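PDB 7L0A: esterase family protein from Staphylococcus aureus, which probably hydrolyses S-formylglutathione to formate and glutathione, acting as a serine esterase of the esterase D family. Local coordinates for residues E75-A79 with I255-V259; Y99-L104 with K137-Q142; A147-S153 with P203-C209; A154-N160 with D218-F222. The contacts are given in a common frame with arbitrary orientation. Numbering follows the deposited sequence.

The four contacts lie in or against one mixed beta-sheet, as expected of an alpha/beta-hydrolase. Interaction 3 lies within the sheet, between strands 148-152 and 204-210. Interaction 1 joins the C-terminal helix to the loop before strand 79-83 on one face, about 14 Å from interaction 3 between centres; Trp257 and Met258 meet Lys148 there. Interactions 2 and 4 belong to the other face, where Ala139 packs on Ala149 and Phe156 on Pro151. Along the chain, interaction 1 closes a loop enclosing the other three; interaction 2 precedes interactions 3 and 4, whose segments alternate. These last two lie beside the predicted charge-relay residues, while interaction 1 lies away from them.

Interaction 1: E75-A79 with I255-V259; sequences EHKLA and ITWMV
Build residues 255-259 as the C-terminal part of helix 244-259, with Val259 N hydrogen-bonded to Ile255 O at 3.3 Å. Against it set the loop that leaves helix 69-75: His76 is the first residue to depart from helical angles (phi/psi -106/15), Lys77 takes a left-handed conformation (48/50) that turns the chain, and Leu78 is extended as strand 79-83 approaches. The nearest CA atoms are those of His76 and Val259, 7.0 Å apart. Two bumps, His76 and Leu78, press into the helix surface. The His76 ring, on an m rotamer, fills the hollow bounded by Ile255, Thr256 and Val259: its CD2 lies 3.8 Å from Ile255 CG2 and its ND1 3.5 Å from Val259 CG2, while Thr256 CA covers one ring face. In return, Ile255 CG2 pokes into the cleft between the two loop side chains, since it also lies 3.9 Å from Leu78 CD2. Leu78 (chi1 t, chi2 p) is the deeper bump, with CD2 4.3 Å from Met258 SD and CD1 4.4 Å from Val259 CG1. Underneath, Leu78 and Met258 both rest on Leu50 of strand 49-53. The result is a helix packed against a helix-to-strand connection on one face of the central sheet, in the layered alpha-beta-alpha architecture of the alpha/beta-hydrolase fold.

Interaction 2: Y99-L104 with K137-Q142; sequences YYDYIL and KFALTQ
Phe138 is the knob of this helix-helix contact. Place helices 99-104 and 137-141 nearly at right angles (signed crossing -79°), their axes 11.9 Å apart, with the CA atoms of Tyr100 and Phe138 closest at 7.9 Å. On an m rotamer, Phe138 enters a hole formed by Tyr99, Tyr100, Ile103 and Leu104, in knobs-into-holes fashion; its CZ reaches Ile103 CB at 3.3 Å and its CE1 lies 4.0 Å from Leu104 CG. Tyr100, chi1 t, lies alongside: CD1 meets Phe138 CE1 at 3.5 Å, the planes differ by only 13°, yet the rings are slid so far that they barely overlap. Its hydroxyl end reaches Gln142, in the loop following the other helix, whose NE2 donates a hydrogen bond to Tyr100 OH (2.7 Å). Gln142 also packs its NE2 3.6 Å from Leu104 CD1. Below this aromatic cluster, Tyr99, Ile103 and Phe138 rest on Leu53 of strand 49-53, while Leu140 packs on Leu191 and Leu192 of helix 188-197, and Thr141 also touches Leu191.

Interaction 3: A147-S153 with P203-C209; sequences AKAVPLS and PKLLIMC
Two parallel strands of the central alpha/beta-hydrolase sheet, 148-152 and 204-209, run with their axes 4.8 Å apart and inclined by 18°, in register from Lys148-Lys204 to Ser153-Cys209. Ala147 opens the ladder by accepting Lys204 N at its O (2.9 Å). Lys148, beside Lys204, shares a water with it, 2.8 Å from Lys148 NZ and 3.2 Å from Lys204 NZ; Lys148 NZ also hydrogen-bonds to Met258 O. Ala149 is held twice, its N to Lys204 O at 2.9 Å and its O by Leu206 N at 3.1 Å, and its CB meets Leu205 CD2 at 3.9 Å. Val150 turns its CA to Leu206 O, a CA-H...O contact of 3.1 Å. Pro151 has no amide proton to offer, so its CD sits 3.3 Å from Leu206 O, while its O accepts Met208 N at 3.1 Å. Leu152 packs CD2 on Met208 SD at 3.8 Å. Ser153 gives its N to Met208 O at 2.8 Å, then turns away with left-handed angles (45/48), its OG hydrogen-bonded to Trp247 NE1 beside the predicted catalytic Asp213 and His242. The pair lies between strands 123-128 and 234-238, with helix 244-259 over Val150 and Leu206, and helix 216-228 over Ile207.

Interaction 4: A154-N160 with D218-F222; sequences AVFEAQN and DNLDF
This is a loop-on-helix contact in an alpha/beta-hydrolase fold: the loop that follows strand 148-152 lies along helix 216-228, beside the predicted charge-relay site. The CA pairs Ala154-Asn219 and Phe156-Asp218 are both 7.0 Å apart. Its apolar part is an offset stack of Phe156 (chi1 m) on Phe222 (chi1 t), centroids 3.9 Å apart and planes within 3°, with Phe222 CB making a CH-pi contact 4.0 Å from the Phe156 ring centroid. Both rings also touch Ile136 of helix 130-141. Polar links flank them. Asn219 ND2 donates to Ala154 O at 3.0 Å and also bonds to Leu215 O, while a water joins Ala154 N (2.9 Å) to Asn219 OD1 (2.7 Å). Glu157 OE2 comes within 3.1 Å of Asp218 OD1, a close approach of like charges without a hydrogen bond. Asp218 has a favourable partner on its other oxygen: Asn160 ND2 donates to Asp218 OD2 at 2.8 Å, with an N-H...O angle of 162°.

Interaction 1: E75-A79 with I255-V259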
loop_
_atom_site.group_PDB
_atom_site.type_symbol
_atom_site.label_atom_id
_atom_site.label_comp_id
_atom_site.label_asym_id
_atom_site.label_seq_id
_atom_site.Cartn_x
_atom_site.Cartn_y
_atom_site.Cartn_z
ATOM N N GLU B 75 7.923 5.690 -16.781
ATOM C CA GLU B 75 7.853 6.151 -18.161
ATOM C C GLU B 75 6.607 5.645 -18.860
ATOM O O GLU B 75 6.027 6.348 -19.706
ATOM C CB GLU B 75 9.092 5.696 -18.935
ATOM C CG GLU B 75 9.103 6.184 -20.378
ATOM C CD GLU B 75 10.325 5.759 -21.163
ATOM O OE1 GLU B 75 11.175 5.037 -20.606
ATOM O OE2 GLU B 75 10.424 6.148 -22.349
ATOM N N HIS B 76 6.202 4.418 -18.562
ATOM C CA HIS B 76 5.116 3.780 -19.276
ATOM C C HIS B 76 3.825 3.706 -18.479
ATOM O O HIS B 76 2.909 2.984 -18.884
ATOM C CB HIS B 76 5.567 2.395 -19.718
ATOM C CG HIS B 76 6.694 2.438 -20.703
ATOM N ND1 HIS B 76 6.504 2.800 -22.022
ATOM C CD2 HIS B 76 8.026 2.246 -20.554
ATOM C CE1 HIS B 76 7.659 2.768 -22.656
ATOM N NE2 HIS B 76 8.602 2.453 -21.789
ATOM N N LYS B 77 3.727 4.469 -17.382
ATOM C CA LYS B 77 2.531 4.513 -16.536
ATOM C C LYS B 77 2.006 3.121 -16.174
ATOM O O LYS B 77 0.811 2.829 -16.256
ATOM C CB LYS B 77 1.427 5.345 -17.195
ATOM C CG LYS B 77 0.405 5.825 -16.192
ATOM C CD LYS B 77 -0.565 6.838 -16.817
ATOM C CE LYS B 77 -1.416 7.501 -15.747
ATOM N NZ LYS B 77 -2.183 8.647 -16.361
ATOM N N LEU B 78 2.902 2.268 -15.692
ATOM C CA LEU B 78 2.605 0.879 -15.378
ATOM C C LEU B 78 2.689 0.653 -13.873
ATOM O O LEU B 78 3.710 0.967 -13.254
ATOM C CB LEU B 78 3.579 -0.029 -16.126
ATOM C CG LEU B 78 3.432 -1.539 -15.913
ATOM C CD1 LEU B 78 2.150 -2.080 -16.510
ATOM C CD2 LEU B 78 4.631 -2.259 -16.551
ATOM N N ALA B 79 1.576 0.212 -13.277
ATOM C CA ALA B 79 1.610 -0.282 -11.909
ATOM C C ALA B 79 2.373 -1.609 -11.887
ATOM O O ALA B 79 2.178 -2.470 -12.756
ATOM C CB ALA B 79 0.203 -0.507 -11.357
ATOM N N ILE B 255 8.928 -4.283 -20.347
ATOM C CA ILE B 255 7.905 -3.296 -20.018
ATOM C C ILE B 255 7.524 -2.509 -21.251
ATOM O O ILE B 255 6.341 -2.274 -21.500
ATOM C CB ILE B 255 8.396 -2.393 -18.871
ATOM C CG1 ILE B 255 8.290 -3.163 -17.542
ATOM C CG2 ILE B 255 7.563 -1.102 -18.800
ATOM C CD1 ILE B 255 8.941 -2.478 -16.362
ATOM N N THR B 256 8.510 -2.116 -22.064
ATOM C CA THR B 256 8.189 -1.455 -23.330
ATOM C C THR B 256 7.295 -2.332 -24.206
ATOM O O THR B 256 6.305 -1.860 -24.787
ATOM C CB THR B 256 9.468 -1.095 -24.067
ATOM O OG1 THR B 256 10.265 -0.249 -23.229
ATOM C CG2 THR B 256 9.133 -0.378 -25.365
ATOM N N TRP B 257 7.614 -3.622 -24.295
ATOM C CA TRP B 257 6.828 -4.552 -25.102
ATOM C C TRP B 257 5.419 -4.715 -24.549
ATOM O O TRP B 257 4.443 -4.753 -25.320
ATOM C CB TRP B 257 7.579 -5.879 -25.167
ATOM C CG TRP B 257 6.858 -6.993 -25.847
ATOM C CD1 TRP B 257 6.834 -7.254 -27.188
ATOM C CD2 TRP B 257 6.080 -8.021 -25.227
ATOM N NE1 TRP B 257 6.068 -8.373 -27.440
ATOM C CE2 TRP B 257 5.604 -8.865 -26.247
ATOM C CE3 TRP B 257 5.745 -8.314 -23.903
ATOM C CZ2 TRP B 257 4.798 -9.966 -25.987
ATOM C CZ3 TRP B 257 4.966 -9.430 -23.649
ATOM C CH2 TRP B 257 4.497 -10.238 -24.684
ATOM N N MET B 258 5.289 -4.790 -23.234
ATOM C CA MET B 258 3.994 -5.005 -22.611
ATOM C C MET B 258 2.994 -3.912 -22.960
ATOM O O MET B 258 1.819 -4.190 -23.219
ATOM C CB MET B 258 4.142 -5.015 -21.094
ATOM C CG MET B 258 4.570 -6.285 -20.486
ATOM S SD MET B 258 4.818 -5.909 -18.732
ATOM C CE MET B 258 6.185 -7.027 -18.486
ATOM N N VAL B 259 3.415 -2.647 -22.872
ATOM C CA VAL B 259 2.455 -1.549 -22.921
ATOM C C VAL B 259 2.153 -1.099 -24.342
ATOM O O VAL B 259 1.207 -0.329 -24.547
ATOM C CB VAL B 259 2.946 -0.359 -22.070
ATOM C CG1 VAL B 259 3.152 -0.818 -20.629
ATOM C CG2 VAL B 259 4.224 0.230 -22.636
#

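Interaction 2: Y99-L104 with K137-Q142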
loop_
_atom_site.group_PDB
_atom_site.type_symbol
_atom_site.label_atom_id
_atom_site.label_comp_id
_atom_site.label_asym_id
_atom_site.label_seq_id
_atom_site.Cartn_x
_atom_site.Cartn_y
_atom_site.Cartn_z
ATOM N N TYR B 99 2.199 -21.702 -3.436
ATOM C CA TYR B 99 2.616 -20.617 -4.327
ATOM C C TYR B 99 1.542 -20.185 -5.309
ATOM O O TYR B 99 1.262 -18.982 -5.437
ATOM C CB TYR B 99 3.887 -21.089 -5.089
ATOM C CG TYR B 99 4.381 -20.151 -6.168
ATOM C CD1 TYR B 99 5.078 -19.018 -5.830
ATOM C CD2 TYR B 99 4.174 -20.414 -7.500
ATOM C CE1 TYR B 99 5.519 -18.129 -6.788
ATOM C CE2 TYR B 99 4.602 -19.529 -8.481
ATOM C CZ TYR B 99 5.305 -18.399 -8.110
ATOM O OH TYR B 99 5.762 -17.522 -9.080
ATOM N N TYR B 100 0.960 -21.146 -6.030
ATOM C CA TYR B 100 -0.077 -20.847 -7.013
ATOM C C TYR B 100 -1.221 -20.065 -6.378
ATOM O O TYR B 100 -1.601 -18.990 -6.861
ATOM C CB TYR B 100 -0.593 -22.150 -7.626
ATOM C CG TYR B 100 -1.691 -22.024 -8.625
ATOM C CD1 TYR B 100 -1.424 -21.743 -9.964
ATOM C CD2 TYR B 100 -2.997 -22.220 -8.247
ATOM C CE1 TYR B 100 -2.469 -21.672 -10.891
ATOM C CE2 TYR B 100 -4.033 -22.111 -9.153
ATOM C CZ TYR B 100 -3.755 -21.835 -10.471
ATOM O OH TYR B 100 -4.795 -21.746 -11.370
ATOM N N ASP B 101 -1.742 -20.564 -5.247
ATOM C CA ASP B 101 -2.882 -19.932 -4.604
ATOM C C ASP B 101 -2.497 -18.569 -4.051
ATOM O O ASP B 101 -3.307 -17.631 -4.061
ATOM C CB ASP B 101 -3.394 -20.834 -3.501
ATOM C CG ASP B 101 -3.542 -22.282 -3.986
ATOM O OD1 ASP B 101 -4.558 -22.543 -4.679
ATOM O OD2 ASP B 101 -2.631 -23.121 -3.732
ATOM N N TYR B 102 -1.279 -18.470 -3.531
ATOM C CA TYR B 102 -0.813 -17.231 -2.920
ATOM C C TYR B 102 -0.679 -16.114 -3.948
ATOM O O TYR B 102 -1.113 -14.979 -3.697
ATOM C CB TYR B 102 0.515 -17.484 -2.208
ATOM C CG TYR B 102 1.267 -16.254 -1.793
ATOM C CD1 TYR B 102 0.718 -15.326 -0.913
ATOM C CD2 TYR B 102 2.521 -15.982 -2.337
ATOM C CE1 TYR B 102 1.435 -14.189 -0.549
ATOM C CE2 TYR B 102 3.224 -14.840 -1.990
ATOM C CZ TYR B 102 2.665 -13.965 -1.103
ATOM O OH TYR B 102 3.377 -12.818 -0.744
ATOM N N ILE B 103 -0.062 -16.396 -5.100
ATOM C CA ILE B 103 0.060 -15.353 -6.102
ATOM C C ILE B 103 -1.326 -14.900 -6.573
ATOM O O ILE B 103 -1.557 -13.703 -6.799
ATOM C CB ILE B 103 0.945 -15.805 -7.279
ATOM C CG1 ILE B 103 2.384 -16.045 -6.826
ATOM C CG2 ILE B 103 0.983 -14.710 -8.364
ATOM C CD1 ILE B 103 3.024 -14.867 -6.150
ATOM N N LEU B 104 -2.287 -15.819 -6.653
ATOM C CA LEU B 104 -3.636 -15.425 -7.058
ATOM C C LEU B 104 -4.316 -14.610 -5.962
ATOM O O LEU B 104 -5.109 -13.714 -6.259
ATOM C CB LEU B 104 -4.449 -16.652 -7.448
ATOM C CG LEU B 104 -3.946 -17.288 -8.740
ATOM C CD1 LEU B 104 -4.716 -18.566 -8.999
ATOM C CD2 LEU B 104 -4.074 -16.375 -9.940
ATOM N N LYS B 137 3.637 -20.998 -15.615
ATOM C CA LYS B 137 2.518 -21.755 -15.031
ATOM C C LYS B 137 1.234 -20.913 -15.021
ATOM O O LYS B 137 0.157 -21.415 -15.355
ATOM C CB LYS B 137 2.868 -22.224 -13.620
ATOM C CG LYS B 137 1.707 -22.888 -12.919
ATOM C CD LYS B 137 2.132 -23.823 -11.801
ATOM C CE LYS B 137 0.897 -24.574 -11.259
ATOM N NZ LYS B 137 1.234 -25.762 -10.427
ATOM N N PHE B 138 1.321 -19.632 -14.653
ATOM C CA PHE B 138 0.138 -18.773 -14.666
ATOM C C PHE B 138 -0.327 -18.490 -16.085
ATOM O O PHE B 138 -1.532 -18.421 -16.332
ATOM C CB PHE B 138 0.404 -17.465 -13.889
ATOM C CG PHE B 138 0.542 -17.679 -12.402
ATOM C CD1 PHE B 138 -0.518 -18.159 -11.649
ATOM C CD2 PHE B 138 1.741 -17.417 -11.774
ATOM C CE1 PHE B 138 -0.369 -18.380 -10.293
ATOM C CE2 PHE B 138 1.905 -17.625 -10.408
ATOM C CZ PHE B 138 0.846 -18.127 -9.679
ATOM N N ALA B 139 0.600 -18.349 -17.034
ATOM C CA ALA B 139 0.198 -18.170 -18.426
ATOM C C ALA B 139 -0.631 -19.340 -18.944
ATOM O O ALA B 139 -1.543 -19.126 -19.754
ATOM C CB ALA B 139 1.423 -17.992 -19.322
ATOM N N LEU B 140 -0.332 -20.553 -18.496
ATOM C CA LEU B 140 -0.980 -21.744 -19.015
ATOM C C LEU B 140 -2.149 -22.229 -18.170
ATOM O O LEU B 140 -2.841 -23.148 -18.609
ATOM C CB LEU B 140 0.042 -22.880 -19.157
ATOM C CG LEU B 140 1.233 -22.627 -20.089
ATOM C CD1 LEU B 140 2.335 -23.660 -19.987
ATOM C CD2 LEU B 140 0.766 -22.542 -21.554
ATOM N N THR B 141 -2.382 -21.646 -16.996
ATOM C CA THR B 141 -3.531 -21.979 -16.148
ATOM C C THR B 141 -4.473 -20.809 -15.890
ATOM O O THR B 141 -5.636 -21.042 -15.529
ATOM C CB THR B 141 -3.059 -22.537 -14.795
ATOM O OG1 THR B 141 -2.288 -21.525 -14.116
ATOM C CG2 THR B 141 -2.220 -23.810 -14.997
ATOM N N GLN B 142 -4.001 -19.572 -16.023
ATOM C CA GLN B 142 -4.775 -18.355 -15.836
ATOM C C GLN B 142 -4.695 -17.469 -17.081
ATOM O O GLN B 142 -4.577 -16.236 -16.979
ATOM C CB GLN B 142 -4.270 -17.610 -14.603
ATOM C CG GLN B 142 -4.409 -18.407 -13.316
ATOM C CD GLN B 142 -5.835 -18.438 -12.799
ATOM O OE1 GLN B 142 -6.589 -17.471 -12.960
ATOM N NE2 GLN B 142 -6.198 -19.526 -12.145
#

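Interaction 3: A147-S153 with P203-C209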
loop_
_atom_site.group_PDB
_atom_site.type_symbol
_atom_site.label_atom_id
_atom_site.label_comp_id
_atom_site.label_asym_id
_atom_site.label_seq_id
_atom_site.Cartn_x
_atom_site.Cartn_y
_atom_site.Cartn_z
ATOM N N ALA B 147 -2.999 -10.840 -20.402
ATOM C CA ALA B 147 -2.906 -10.710 -21.846
ATOM C C ALA B 147 -1.519 -11.059 -22.358
ATOM O O ALA B 147 -1.374 -11.465 -23.527
ATOM C CB ALA B 147 -3.248 -9.287 -22.271
ATOM N N LYS B 148 -0.510 -10.878 -21.521
ATOM C CA LYS B 148 0.884 -11.014 -21.919
ATOM C C LYS B 148 1.654 -11.581 -20.736
ATOM O O LYS B 148 1.363 -11.239 -19.584
ATOM C CB LYS B 148 1.506 -9.692 -22.346
ATOM C CG LYS B 148 0.765 -9.036 -23.502
ATOM C CD LYS B 148 1.425 -7.730 -23.899
ATOM C CE LYS B 148 0.556 -6.991 -24.902
ATOM N NZ LYS B 148 1.318 -5.939 -25.626
ATOM N N ALA B 149 2.649 -12.419 -21.028
ATOM C CA ALA B 149 3.483 -13.087 -20.029
ATOM C C ALA B 149 4.921 -13.088 -20.520
ATOM O O ALA B 149 5.172 -13.372 -21.700
ATOM C CB ALA B 149 2.992 -14.540 -19.806
ATOM N N VAL B 150 5.856 -12.797 -19.622
ATOM C CA VAL B 150 7.267 -12.662 -19.951
ATOM C C VAL B 150 8.109 -13.509 -18.998
ATOM O O VAL B 150 8.571 -13.045 -17.940
ATOM C CB VAL B 150 7.717 -11.190 -19.884
ATOM C CG1 VAL B 150 9.167 -11.068 -20.303
ATOM C CG2 VAL B 150 6.843 -10.301 -20.760
ATOM N N PRO B 151 8.368 -14.769 -19.341
ATOM C CA PRO B 151 9.331 -15.568 -18.565
ATOM C C PRO B 151 10.763 -15.171 -18.900
ATOM O O PRO B 151 11.150 -15.154 -20.072
ATOM C CB PRO B 151 9.043 -17.022 -19.009
ATOM C CG PRO B 151 7.749 -16.965 -19.717
ATOM C CD PRO B 151 7.643 -15.588 -20.323
ATOM N N LEU B 152 11.538 -14.875 -17.869
ATOM C CA LEU B 152 12.932 -14.458 -17.976
ATOM C C LEU B 152 13.802 -15.555 -17.381
ATOM O O LEU B 152 13.625 -15.918 -16.214
ATOM C CB LEU B 152 13.167 -13.150 -17.217
ATOM C CG LEU B 152 12.342 -11.934 -17.620
ATOM C CD1 LEU B 152 12.730 -10.791 -16.663
ATOM C CD2 LEU B 152 12.579 -11.552 -19.036
ATOM N N SER B 153 14.773 -16.037 -18.142
ATOM C CA SER B 153 15.737 -17.007 -17.633
ATOM C C SER B 153 15.034 -18.105 -16.838
ATOM O O SER B 153 15.461 -18.465 -15.727
ATOM C CB SER B 153 16.779 -16.313 -16.753
ATOM O OG SER B 153 17.275 -15.147 -17.403
ATOM N N PRO B 203 -1.626 -16.327 -23.075
ATOM C CA PRO B 203 -1.168 -14.937 -23.243
ATOM C C PRO B 203 -0.118 -14.842 -24.342
ATOM O O PRO B 203 0.602 -15.791 -24.641
ATOM C CB PRO B 203 -0.572 -14.579 -21.883
ATOM C CG PRO B 203 -1.166 -15.583 -20.908
ATOM C CD PRO B 203 -1.389 -16.838 -21.706
ATOM N N LYS B 204 -0.003 -13.647 -24.931
ATOM C CA LYS B 204 1.148 -13.389 -25.790
ATOM C C LYS B 204 2.424 -13.576 -24.965
ATOM O O LYS B 204 2.531 -13.081 -23.837
ATOM C CB LYS B 204 1.064 -11.983 -26.374
ATOM C CG LYS B 204 1.857 -11.772 -27.653
ATOM C CD LYS B 204 1.504 -10.440 -28.313
ATOM C CE LYS B 204 2.508 -10.091 -29.402
ATOM N NZ LYS B 204 2.223 -8.783 -30.039
ATOM N N LEU B 205 3.391 -14.307 -25.526
ATOM C CA LEU B 205 4.603 -14.693 -24.822
ATOM C C LEU B 205 5.828 -13.971 -25.361
ATOM O O LEU B 205 6.090 -13.990 -26.576
ATOM C CB LEU B 205 4.819 -16.201 -24.950
ATOM C CG LEU B 205 3.803 -17.093 -24.264
ATOM C CD1 LEU B 205 4.071 -18.545 -24.683
ATOM C CD2 LEU B 205 3.887 -16.948 -22.761
ATOM N N LEU B 206 6.593 -13.364 -24.446
ATOM C CA LEU B 206 7.936 -12.866 -24.726
ATOM C C LEU B 206 8.862 -13.618 -23.780
ATOM O O LEU B 206 8.775 -13.451 -22.559
ATOM C CB LEU B 206 8.032 -11.350 -24.540
ATOM C CG LEU B 206 9.456 -10.827 -24.615
ATOM C CD1 LEU B 206 10.080 -11.046 -25.958
ATOM C CD2 LEU B 206 9.446 -9.340 -24.237
ATOM N N ILE B 207 9.704 -14.486 -24.337
ATOM C CA ILE B 207 10.608 -15.317 -23.551
ATOM C C ILE B 207 12.019 -14.816 -23.770
ATOM O O ILE B 207 12.441 -14.626 -24.910
ATOM C CB ILE B 207 10.468 -16.807 -23.938
ATOM C CG1 ILE B 207 9.024 -17.251 -23.711
ATOM C CG2 ILE B 207 11.479 -17.653 -23.194
ATOM C CD1 ILE B 207 8.695 -18.622 -24.279
ATOM N N MET B 208 12.752 -14.578 -22.684
ATOM C CA MET B 208 14.088 -13.990 -22.784
ATOM C C MET B 208 15.058 -14.780 -21.915
ATOM O O MET B 208 14.713 -15.237 -20.819
ATOM C CB MET B 208 14.095 -12.500 -22.372
ATOM C CG MET B 208 12.872 -11.730 -22.823
ATOM S SD MET B 208 12.970 -9.940 -22.415
ATOM C CE MET B 208 14.149 -9.443 -23.635
ATOM N N CYS B 209 16.274 -14.947 -22.415
ATOM C CA CYS B 209 17.339 -15.563 -21.636
ATOM C C CYS B 209 18.683 -15.103 -22.183
ATOM O O CYS B 209 18.849 -14.959 -23.395
ATOM C CB CYS B 209 17.214 -17.102 -21.696
ATOM S SG CYS B 209 18.214 -18.001 -20.529
HETATM O O HOH W 1 3.019 -7.045 -27.488
#

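Interaction 4: A154-N160 with D218-F222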
loop_
_atom_site.group_PDB
_atom_site.type_symbol
_atom_site.label_atom_id
_atom_site.label_comp_id
_atom_site.label_asym_id
_atom_site.label_seq_id
_atom_site.Cartn_x
_atom_site.Cartn_y
_atom_site.Cartn_z
ATOM N N ALA B 154 13.959 -18.643 -17.434
ATOM C CA ALA B 154 12.994 -19.424 -16.676
ATOM C C ALA B 154 13.418 -20.883 -16.515
ATOM O O ALA B 154 14.162 -21.449 -17.319
ATOM C CB ALA B 154 11.614 -19.367 -17.338
ATOM N N VAL B 155 12.947 -21.453 -15.411
ATOM C CA VAL B 155 12.969 -22.890 -15.120
ATOM C C VAL B 155 11.770 -23.541 -15.803
ATOM O O VAL B 155 10.618 -23.279 -15.444
ATOM C CB VAL B 155 12.931 -23.094 -13.601
ATOM C CG1 VAL B 155 12.668 -24.541 -13.217
ATOM C CG2 VAL B 155 14.221 -22.599 -12.938
ATOM N N PHE B 156 12.037 -24.370 -16.815
ATOM C CA PHE B 156 10.990 -25.050 -17.571
ATOM C C PHE B 156 10.938 -26.555 -17.344
ATOM O O PHE B 156 9.977 -27.218 -17.806
ATOM C CB PHE B 156 11.154 -24.814 -19.090
ATOM C CG PHE B 156 10.906 -23.379 -19.552
ATOM C CD1 PHE B 156 9.661 -22.797 -19.428
ATOM C CD2 PHE B 156 11.931 -22.647 -20.155
ATOM C CE1 PHE B 156 9.434 -21.480 -19.870
ATOM C CE2 PHE B 156 11.707 -21.355 -20.599
ATOM C CZ PHE B 156 10.466 -20.769 -20.446
ATOM N N GLU B 157 11.973 -27.122 -16.732
ATOM C CA GLU B 157 12.112 -28.554 -16.628
ATOM C C GLU B 157 12.317 -28.976 -15.188
ATOM O O GLU B 157 12.965 -28.303 -14.402
ATOM C CB GLU B 157 13.320 -29.089 -17.424
ATOM C CG GLU B 157 13.464 -28.537 -18.804
ATOM C CD GLU B 157 14.293 -29.441 -19.678
ATOM O OE1 GLU B 157 14.713 -30.515 -19.190
ATOM O OE2 GLU B 157 14.522 -29.089 -20.855
ATOM N N ALA B 158 11.838 -30.186 -14.893
ATOM C CA ALA B 158 11.946 -30.705 -13.537
ATOM C C ALA B 158 13.396 -30.809 -13.070
ATOM O O ALA B 158 13.703 -30.551 -11.896
ATOM C CB ALA B 158 11.271 -32.080 -13.485
ATOM N N GLN B 159 14.303 -31.226 -13.949
ATOM C CA GLN B 159 15.647 -31.401 -13.428
ATOM C C GLN B 159 16.291 -30.067 -13.072
ATOM O O GLN B 159 17.173 -30.021 -12.203
ATOM C CB GLN B 159 16.564 -32.142 -14.389
ATOM C CG GLN B 159 17.756 -32.691 -13.600
ATOM C CD GLN B 159 18.938 -33.054 -14.457
ATOM O OE1 GLN B 159 18.807 -33.241 -15.670
ATOM N NE2 GLN B 159 20.112 -33.154 -13.835
ATOM N N ASN B 160 15.838 -28.969 -13.687
ATOM C CA ASN B 160 16.369 -27.667 -13.298
ATOM C C ASN B 160 16.209 -27.424 -11.799
ATOM O O ASN B 160 16.961 -26.632 -11.209
ATOM C CB ASN B 160 15.661 -26.514 -14.012
ATOM C CG ASN B 160 15.846 -26.505 -15.497
ATOM O OD1 ASN B 160 15.030 -25.901 -16.199
ATOM N ND2 ASN B 160 16.932 -27.092 -15.987
ATOM N N ASP B 218 18.047 -25.175 -21.945
ATOM C CA ASP B 218 16.690 -25.630 -21.624
ATOM C C ASP B 218 15.653 -24.618 -22.094
ATOM O O ASP B 218 14.538 -24.993 -22.463
ATOM C CB ASP B 218 16.584 -25.919 -20.125
ATOM C CG ASP B 218 17.392 -27.151 -19.707
ATOM O OD1 ASP B 218 17.453 -28.118 -20.492
ATOM O OD2 ASP B 218 17.970 -27.171 -18.607
ATOM N N ASN B 219 16.005 -23.334 -22.121
ATOM C CA ASN B 219 15.133 -22.334 -22.730
ATOM C C ASN B 219 14.967 -22.584 -24.228
ATOM O O ASN B 219 13.860 -22.493 -24.766
ATOM C CB ASN B 219 15.703 -20.939 -22.458
ATOM C CG ASN B 219 15.167 -20.320 -21.191
ATOM O OD1 ASN B 219 14.563 -19.265 -21.222
ATOM N ND2 ASN B 219 15.365 -20.994 -20.076
ATOM N N LEU B 220 16.071 -22.889 -24.933
ATOM C CA LEU B 220 15.959 -23.185 -26.355
ATOM C C LEU B 220 15.101 -24.420 -26.584
ATOM O O LEU B 220 14.334 -24.488 -27.551
ATOM C CB LEU B 220 17.340 -23.391 -26.971
ATOM C CG LEU B 220 18.236 -22.148 -26.983
ATOM C CD1 LEU B 220 19.570 -22.546 -27.657
ATOM C CD2 LEU B 220 17.620 -20.963 -27.683
ATOM N N ASP B 221 15.254 -25.433 -25.733
ATOM C CA ASP B 221 14.448 -26.640 -25.899
ATOM C C ASP B 221 12.964 -26.324 -25.758
ATOM O O ASP B 221 12.120 -26.865 -26.491
ATOM C CB ASP B 221 14.852 -27.687 -24.870
ATOM C CG ASP B 221 16.192 -28.317 -25.174
ATOM O OD1 ASP B 221 16.731 -28.106 -26.291
ATOM O OD2 ASP B 221 16.713 -29.009 -24.272
ATOM N N PHE B 222 12.623 -25.463 -24.805
ATOM C CA PHE B 222 11.231 -25.116 -24.586
ATOM C C PHE B 222 10.655 -24.379 -25.786
ATOM O O PHE B 222 9.547 -24.697 -26.240
ATOM C CB PHE B 222 11.091 -24.259 -23.329
ATOM C CG PHE B 222 9.675 -24.024 -22.905
ATOM C CD1 PHE B 222 8.936 -25.050 -22.317
ATOM C CD2 PHE B 222 9.058 -22.802 -23.128
ATOM C CE1 PHE B 222 7.613 -24.851 -21.941
ATOM C CE2 PHE B 222 7.747 -22.604 -22.735
ATOM C CZ PHE B 222 7.016 -23.624 -22.157
HETATM O O HOH W 2 12.728 -17.757 -19.941
#